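Side-chain contacts in putative nucleoprotein (Infectious salmon anemia virus, PDB 4EWC), which encapsidates the negative-strand viral RNA, shielding it from nucleases and forming the ribonucleoprotein that serves as template for transcription and replication: residues Leu149-Val154 with Ala262-Ser267; Asn405-Met410 with Cys420-Glu425. One frame throughout, in Å; residues are numbered along the deposited sequence.

Interaction 1 (Leu149-Val154 with Ala262-Ser267); sequences LFIGMV and ALIMKS
The ring of Phe150 meets Ile264 obliquely: the methyl CD1 of Ile264 lies 4.1 Å from CE1 of Phe150. One face of the ring is taken by its own helix, where CG2 of Val154, one turn further on, sits 3.6 Å above the plane and over the centre. The ring is directed toward helix 253-269 by a first torsion that sets CG opposite the backbone N (chi1 -178°), and it also packs on Ser257, Cys260 and Met261 of that helix. The same CD1 of Ile264 touches a second side chain, with CG1 of Ile151 at 3.9 Å, so a single methyl serves both neighbours. This is plain helix-to-helix packing in the buried interior of a mainly helical nucleoprotein, between helices 142-162 and 253-269. The backbones stand well apart: the nearest CA atoms, those of Ile151 and Ile264, are 9.4 Å from each other. Ile264 bridges that distance with an extended branch, CG1 lying opposite the carbonyl carbon and chi2 at 177°. Ile264 also rests on Met181 of helix 174-188 and on Leu147, one turn before Ile151.

Interaction 2 (Asn405-Met410 with Cys420-Glu425); sequences NSVLAM and CKICRE
Met410 and Val407 both pack on Ile422, whose CD1 methyl lies 3.9 Å from SE of Met410, a selenomethionine in this crystal, and 4.1 Å from CG1 of Val407. The terminal CE of Met410 adds a further apolar touch, 4.0 Å from CG1 of Ile422. In Met410 a chi2 near 180° (170°) carries the selenium toward the helix, and the chain stays extended beyond it, which brings CE to Ile422; Val407 instead meets the isoleucine at about a right angle. The frame for these two residues is a type I beta turn from Val407 to Met410, in the loop joining helix 394-402 to helix 417-425 within the orthomyxovirus nucleoprotein C-terminal family region. The turn is closed by Met410 N donating to Val407 O at 3.0 Å, and Tyr400 and Leu397 of helix 394-402 pack beside the contact, on Met410 and Ile422 respectively. Polar groups meet more loosely at the more exposed margin. There ND2 of Asn405 stays 3.8 Å from OE1 of Glu425, too far for a hydrogen bond, with the amide and carboxylate planes 78° apart. The glutamate reaches this position through a bend at chi2 (-74°), and Tyr400 touches both residues.

In the fold
After its N-terminal strands and two helices, the chain enters helix 142-162, then runs through helices and a pair of strands to helix 253-269, where interaction 1 closes a loop of 107 intervening residues. Interaction 2 opens much later, after helix 394-402, and closes a short loop, nine residues between its segments, within helix 417-425. The two are therefore in series, neither nesting nor crossing. The centres of interactions 1 and 2 lie about 14 Å apart. Val407 and Leu408 pack on Leu149 and Gly152, and Met410 O accepts a hydrogen bond from Ser148 OG. Helix 142-162 thus joins helix 253-269 through interaction 1 and also receives the 405-410 loop, which interaction 2 ties to helix 417-425.

Interaction 1 (Leu149-Val154 with Ala262-Ser267)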
ATOM      1  N   LEU A 149      11.134  11.231  33.021  1.00 47.96           N
ATOM      2  CA  LEU A 149      11.814  11.195  34.307  1.00 50.23           C
ATOM      3  C   LEU A 149      11.916   9.747  34.765  1.00 49.89           C
ATOM      4  O   LEU A 149      13.000   9.262  35.116  1.00 49.21           O
ATOM      5  CB  LEU A 149      11.061  12.032  35.341  1.00 43.40           C
ATOM      6  CG  LEU A 149      11.707  12.060  36.718  1.00 49.05           C
ATOM      7  CD1 LEU A 149      13.174  12.405  36.550  1.00 53.74           C
ATOM      8  CD2 LEU A 149      11.039  13.046  37.649  1.00 47.07           C
ATOM      9  N   PHE A 150      10.771   9.071  34.744  1.00 48.03           N
ATOM     10  CA  PHE A 150      10.678   7.655  35.050  1.00 46.45           C
ATOM     11  C   PHE A 150      11.718   6.860  34.285  1.00 46.80           C
ATOM     12  O   PHE A 150      12.468   6.093  34.882  1.00 49.24           O
ATOM     13  CB  PHE A 150       9.271   7.126  34.737  1.00 48.07           C
ATOM     14  CG  PHE A 150       9.073   5.673  35.080  1.00 46.83           C
ATOM     15  CD1 PHE A 150       9.554   4.668  34.251  1.00 45.26           C
ATOM     16  CD2 PHE A 150       8.389   5.314  36.223  1.00 47.37           C
ATOM     17  CE1 PHE A 150       9.378   3.345  34.579  1.00 43.90           C
ATOM     18  CE2 PHE A 150       8.202   3.999  36.557  1.00 42.70           C
ATOM     19  CZ  PHE A 150       8.694   3.012  35.738  1.00 45.01           C
ATOM     20  N   ILE A 151      11.752   7.024  32.965  1.00 44.33           N
ATOM     21  CA  ILE A 151      12.693   6.265  32.149  1.00 47.14           C
ATOM     22  C   ILE A 151      14.142   6.610  32.508  1.00 44.07           C
ATOM     23  O   ILE A 151      14.944   5.728  32.785  1.00 44.28           O
ATOM     24  CB  ILE A 151      12.439   6.439  30.640  1.00 47.11           C
ATOM     25  CG1 ILE A 151      11.124   5.761  30.253  1.00 40.69           C
ATOM     26  CG2 ILE A 151      13.583   5.820  29.845  1.00 42.79           C
ATOM     27  CD1 ILE A 151      10.568   6.206  28.906  1.00 39.06           C
ATOM     28  N   GLY A 152      14.464   7.894  32.544  1.00 46.61           N
ATOM     29  CA  GLY A 152      15.796   8.333  32.939  1.00 45.19           C
ATOM     30  C   GLY A 152      16.316   7.832  34.283  1.00 45.32           C
ATOM     31  O   GLY A 152      17.533   7.747  34.478  1.00 43.52           O
HETATM   32  N   MSE A 153      15.408   7.497  35.204  1.00 44.10           N
HETATM   33  CA  MSE A 153      15.800   7.009  36.529  1.00 46.40           C
HETATM   34  C   MSE A 153      15.755   5.493  36.632  1.00 48.72           C
HETATM   35  O   MSE A 153      16.592   4.889  37.305  1.00 48.75           O
HETATM   36  CB  MSE A 153      14.966   7.654  37.651  1.00 46.78           C
HETATM   37  CG  MSE A 153      15.400   9.081  37.952  1.00 49.66           C
HETATM   38 SE   MSE A 153      14.361   9.862  39.404  0.80 60.57          SE
HETATM   39  CE  MSE A 153      15.044   8.779  40.838  1.00 53.34           C
ATOM     40  N   VAL A 154      14.788   4.879  35.954  1.00 47.08           N
ATOM     41  CA  VAL A 154      14.600   3.438  36.039  1.00 40.28           C
ATOM     42  C   VAL A 154      15.577   2.682  35.137  1.00 44.80           C
ATOM     43  O   VAL A 154      16.239   1.749  35.593  1.00 48.91           O
ATOM     44  CB  VAL A 154      13.107   3.046  35.781  1.00 47.77           C
ATOM     45  CG1 VAL A 154      12.900   1.508  35.654  1.00 39.68           C
ATOM     46  CG2 VAL A 154      12.205   3.620  36.884  1.00 48.93           C
ATOM     47  N   ALA A 262       2.220   1.238  32.335  1.00 41.76           N
ATOM     48  CA  ALA A 262       1.174   1.030  31.353  1.00 45.78           C
ATOM     49  C   ALA A 262       1.576   1.535  29.963  1.00 44.51           C
ATOM     50  O   ALA A 262       1.306   0.878  28.957  1.00 46.26           O
ATOM     51  CB  ALA A 262      -0.140   1.680  31.802  1.00 43.83           C
ATOM     52  N   LEU A 263       2.235   2.685  29.904  1.00 43.29           N
ATOM     53  CA  LEU A 263       2.613   3.276  28.624  1.00 43.30           C
ATOM     54  C   LEU A 263       3.706   2.465  27.953  1.00 42.43           C
ATOM     55  O   LEU A 263       3.677   2.230  26.733  1.00 39.50           O
ATOM     56  CB  LEU A 263       3.057   4.731  28.809  1.00 44.46           C
ATOM     57  CG  LEU A 263       1.918   5.670  29.216  1.00 46.58           C
ATOM     58  CD1 LEU A 263       2.439   7.061  29.580  1.00 41.73           C
ATOM     59  CD2 LEU A 263       0.919   5.759  28.076  1.00 44.98           C
ATOM     60  N   ILE A 264       4.665   2.042  28.771  1.00 41.72           N
ATOM     61  CA  ILE A 264       5.787   1.222  28.311  1.00 45.31           C
ATOM     62  C   ILE A 264       5.378  -0.233  28.004  1.00 44.00           C
ATOM     63  O   ILE A 264       5.783  -0.817  26.992  1.00 40.40           O
ATOM     64  CB  ILE A 264       6.943   1.275  29.342  1.00 43.48           C
ATOM     65  CG1 ILE A 264       7.327   2.734  29.586  1.00 42.43           C
ATOM     66  CG2 ILE A 264       8.155   0.490  28.879  1.00 37.71           C
ATOM     67  CD1 ILE A 264       8.413   2.931  30.647  1.00 38.69           C
HETATM   68  N   MSE A 265       4.563  -0.823  28.868  1.00 44.58           N
HETATM   69  CA  MSE A 265       4.067  -2.164  28.566  1.00 44.96           C
HETATM   70  C   MSE A 265       3.209  -2.203  27.296  1.00 44.63           C
HETATM   71  O   MSE A 265       3.317  -3.160  26.538  1.00 48.64           O
HETATM   72  CB  MSE A 265       3.424  -2.867  29.784  1.00 41.29           C
HETATM   73  CG  MSE A 265       4.403  -3.125  30.958  1.00 44.26           C
HETATM   74 SE   MSE A 265       6.057  -4.120  30.507  0.78 53.22          SE
HETATM   75  CE  MSE A 265       7.088  -2.871  29.456  1.00 55.96           C
ATOM     76  N   LYS A 266       2.420  -1.154  27.045  1.00 36.74           N
ATOM     77  CA  LYS A 266       1.696  -1.049  25.780  1.00 37.45           C
ATOM     78  C   LYS A 266       2.622  -1.187  24.571  1.00 40.63           C
ATOM     79  O   LYS A 266       2.295  -1.852  23.589  1.00 41.63           O
ATOM     80  CB  LYS A 266       0.866   0.233  25.663  1.00 38.73           C
ATOM     81  CG  LYS A 266       0.026   0.306  24.379  1.00 37.25           C
ATOM     82  CD  LYS A 266      -0.856   1.562  24.294  1.00 47.50           C
ATOM     83  CE  LYS A 266      -1.719   1.601  23.013  1.00 42.68           C
ATOM     84  NZ  LYS A 266      -2.740   0.529  22.980  1.00 39.58           N
ATOM     85  N   SER A 267       3.798  -0.582  24.647  1.00 42.59           N
ATOM     86  CA  SER A 267       4.729  -0.645  23.530  1.00 39.43           C
ATOM     87  C   SER A 267       5.358  -2.037  23.403  1.00 42.93           C
ATOM     88  O   SER A 267       5.362  -2.628  22.330  1.00 43.26           O
ATOM     89  CB  SER A 267       5.783   0.426  23.668  1.00 36.09           C
ATOM     90  OG  SER A 267       5.232   1.702  23.500  1.00 38.52           O
TER

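Interaction 2 (Asn405-Met410 with Cys420-Glu425)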
ATOM      1  N   ASN A 405      23.868   9.704  27.287  1.00 53.90           N
ATOM      2  CA  ASN A 405      22.822  10.639  26.856  1.00 52.77           C
ATOM      3  C   ASN A 405      21.661  10.767  27.835  1.00 48.94           C
ATOM      4  O   ASN A 405      21.346   9.832  28.571  1.00 49.68           O
ATOM      5  CB  ASN A 405      22.295  10.261  25.475  1.00 49.42           C
ATOM      6  CG  ASN A 405      23.392  10.154  24.451  1.00 53.90           C
ATOM      7  OD1 ASN A 405      24.253  11.037  24.346  1.00 59.10           O
ATOM      8  ND2 ASN A 405      23.391   9.065  23.700  1.00 52.06           N
ATOM      9  N   SER A 406      21.028  11.938  27.827  1.00 51.77           N
ATOM     10  CA  SER A 406      19.921  12.246  28.731  1.00 53.76           C
ATOM     11  C   SER A 406      18.565  12.323  28.032  1.00 53.52           C
ATOM     12  O   SER A 406      18.425  12.978  26.996  1.00 52.15           O
ATOM     13  CB  SER A 406      20.184  13.575  29.432  1.00 48.27           C
ATOM     14  OG  SER A 406      19.082  13.947  30.246  1.00 54.01           O
ATOM     15  N   VAL A 407      17.561  11.678  28.614  1.00 48.87           N
ATOM     16  CA  VAL A 407      16.218  11.723  28.043  1.00 47.32           C
ATOM     17  C   VAL A 407      15.242  12.564  28.852  1.00 54.11           C
ATOM     18  O   VAL A 407      14.041  12.619  28.548  1.00 54.50           O
ATOM     19  CB  VAL A 407      15.622  10.319  27.902  1.00 48.32           C
ATOM     20  CG1 VAL A 407      16.492   9.467  26.975  1.00 41.79           C
ATOM     21  CG2 VAL A 407      15.477   9.669  29.276  1.00 43.74           C
ATOM     22  N   LEU A 408      15.747  13.229  29.880  1.00 52.39           N
ATOM     23  CA  LEU A 408      14.873  14.008  30.747  1.00 53.56           C
ATOM     24  C   LEU A 408      14.125  15.091  29.989  1.00 51.08           C
ATOM     25  O   LEU A 408      12.982  15.396  30.319  1.00 51.39           O
ATOM     26  CB  LEU A 408      15.655  14.594  31.919  1.00 52.57           C
ATOM     27  CG  LEU A 408      16.324  13.517  32.773  1.00 57.71           C
ATOM     28  CD1 LEU A 408      17.057  14.155  33.942  1.00 47.54           C
ATOM     29  CD2 LEU A 408      15.307  12.459  33.252  1.00 48.52           C
ATOM     30  N   ALA A 409      14.748  15.650  28.957  1.00 48.59           N
ATOM     31  CA  ALA A 409      14.107  16.733  28.210  1.00 51.75           C
ATOM     32  C   ALA A 409      13.359  16.229  26.974  1.00 52.81           C
ATOM     33  O   ALA A 409      13.039  16.998  26.078  1.00 49.77           O
ATOM     34  CB  ALA A 409      15.130  17.794  27.819  1.00 44.97           C
HETATM   35  N   MSE A 410      13.089  14.930  26.919  1.00 52.65           N
HETATM   36  CA  MSE A 410      12.458  14.384  25.732  1.00 49.38           C
HETATM   37  C   MSE A 410      10.953  14.224  25.889  1.00 50.49           C
HETATM   38  O   MSE A 410      10.442  14.118  27.004  1.00 49.04           O
HETATM   39  CB  MSE A 410      13.120  13.078  25.311  1.00 44.01           C
HETATM   40  CG  MSE A 410      14.341  13.289  24.450  1.00 46.08           C
HETATM   41 SE   MSE A 410      15.292  11.624  24.212  0.73 52.56          SE
HETATM   42  CE  MSE A 410      16.470  12.096  22.713  1.00 49.03           C
ATOM     43  N   CYS A 420      12.792   8.432  17.314  1.00 45.41           N
ATOM     44  CA  CYS A 420      13.628   8.216  16.136  1.00 48.50           C
ATOM     45  C   CYS A 420      15.090   8.697  16.345  1.00 51.95           C
ATOM     46  O   CYS A 420      16.035   8.074  15.845  1.00 51.33           O
ATOM     47  CB  CYS A 420      13.009   8.814  14.876  1.00 42.90           C
ATOM     48  SG  CYS A 420      11.384   8.100  14.396  1.00 51.45           S
ATOM     49  N   LYS A 421      15.274   9.783  17.092  1.00 46.31           N
ATOM     50  CA  LYS A 421      16.608  10.281  17.405  1.00 48.75           C
ATOM     51  C   LYS A 421      17.415   9.254  18.153  1.00 51.30           C
ATOM     52  O   LYS A 421      18.608   9.095  17.900  1.00 54.31           O
ATOM     53  CB  LYS A 421      16.548  11.542  18.242  1.00 49.78           C
ATOM     54  CG  LYS A 421      16.281  12.803  17.450  1.00 56.11           C
ATOM     55  CD  LYS A 421      16.157  13.975  18.396  1.00 64.19           C
ATOM     56  CE  LYS A 421      15.581  15.207  17.719  1.00 67.68           C
ATOM     57  NZ  LYS A 421      15.389  16.286  18.732  1.00 66.82           N
ATOM     58  N   ILE A 422      16.774   8.551  19.079  1.00 48.02           N
ATOM     59  CA  ILE A 422      17.467   7.493  19.807  1.00 47.64           C
ATOM     60  C   ILE A 422      17.754   6.315  18.877  1.00 52.76           C
ATOM     61  O   ILE A 422      18.845   5.730  18.916  1.00 50.11           O
ATOM     62  CB  ILE A 422      16.675   7.044  21.042  1.00 44.08           C
ATOM     63  CG1 ILE A 422      16.728   8.136  22.102  1.00 44.31           C
ATOM     64  CG2 ILE A 422      17.226   5.726  21.607  1.00 41.15           C
ATOM     65  CD1 ILE A 422      15.829   7.880  23.262  1.00 43.45           C
ATOM     66  N   CYS A 423      16.775   5.998  18.027  1.00 49.37           N
ATOM     67  CA  CYS A 423      16.914   4.930  17.041  1.00 45.76           C
ATOM     68  C   CYS A 423      18.121   5.129  16.149  1.00 51.35           C
ATOM     69  O   CYS A 423      18.942   4.225  16.014  1.00 54.24           O
ATOM     70  CB  CYS A 423      15.668   4.827  16.159  1.00 52.57           C
ATOM     71  SG  CYS A 423      14.229   4.016  16.916  1.00 55.00           S
ATOM     72  N   ARG A 424      18.215   6.295  15.520  1.00 49.25           N
ATOM     73  CA  ARG A 424      19.342   6.573  14.639  1.00 51.06           C
ATOM     74  C   ARG A 424      20.680   6.507  15.390  1.00 55.07           C
ATOM     75  O   ARG A 424      21.680   6.019  14.852  1.00 51.57           O
ATOM     76  CB  ARG A 424      19.172   7.922  13.939  1.00 51.22           C
ATOM     77  CG  ARG A 424      17.913   8.028  13.107  1.00 52.45           C
ATOM     78  CD  ARG A 424      17.841   9.322  12.318  1.00 52.66           C
ATOM     79  NE  ARG A 424      16.496   9.529  11.812  1.00 62.75           N
ATOM     80  CZ  ARG A 424      15.555  10.211  12.460  1.00 68.17           C
ATOM     81  NH1 ARG A 424      15.821  10.773  13.634  1.00 60.56           N
ATOM     82  NH2 ARG A 424      14.342  10.345  11.926  1.00 69.82           N
ATOM     83  N   GLU A 425      20.680   6.962  16.644  1.00 56.54           N
ATOM     84  CA  GLU A 425      21.910   7.062  17.436  1.00 54.55           C
ATOM     85  C   GLU A 425      22.480   5.724  17.911  1.00 55.87           C
ATOM     86  O   GLU A 425      23.635   5.405  17.627  1.00 64.49           O
ATOM     87  CB  GLU A 425      21.715   7.996  18.635  1.00 56.03           C
ATOM     88  CG  GLU A 425      23.014   8.596  19.193  1.00 63.94           C
ATOM     89  CD  GLU A 425      23.880   7.613  20.004  1.00 65.01           C
ATOM     90  OE1 GLU A 425      23.320   6.738  20.720  1.00 59.82           O
ATOM     91  OE2 GLU A 425      25.129   7.736  19.936  1.00 61.80           O
TER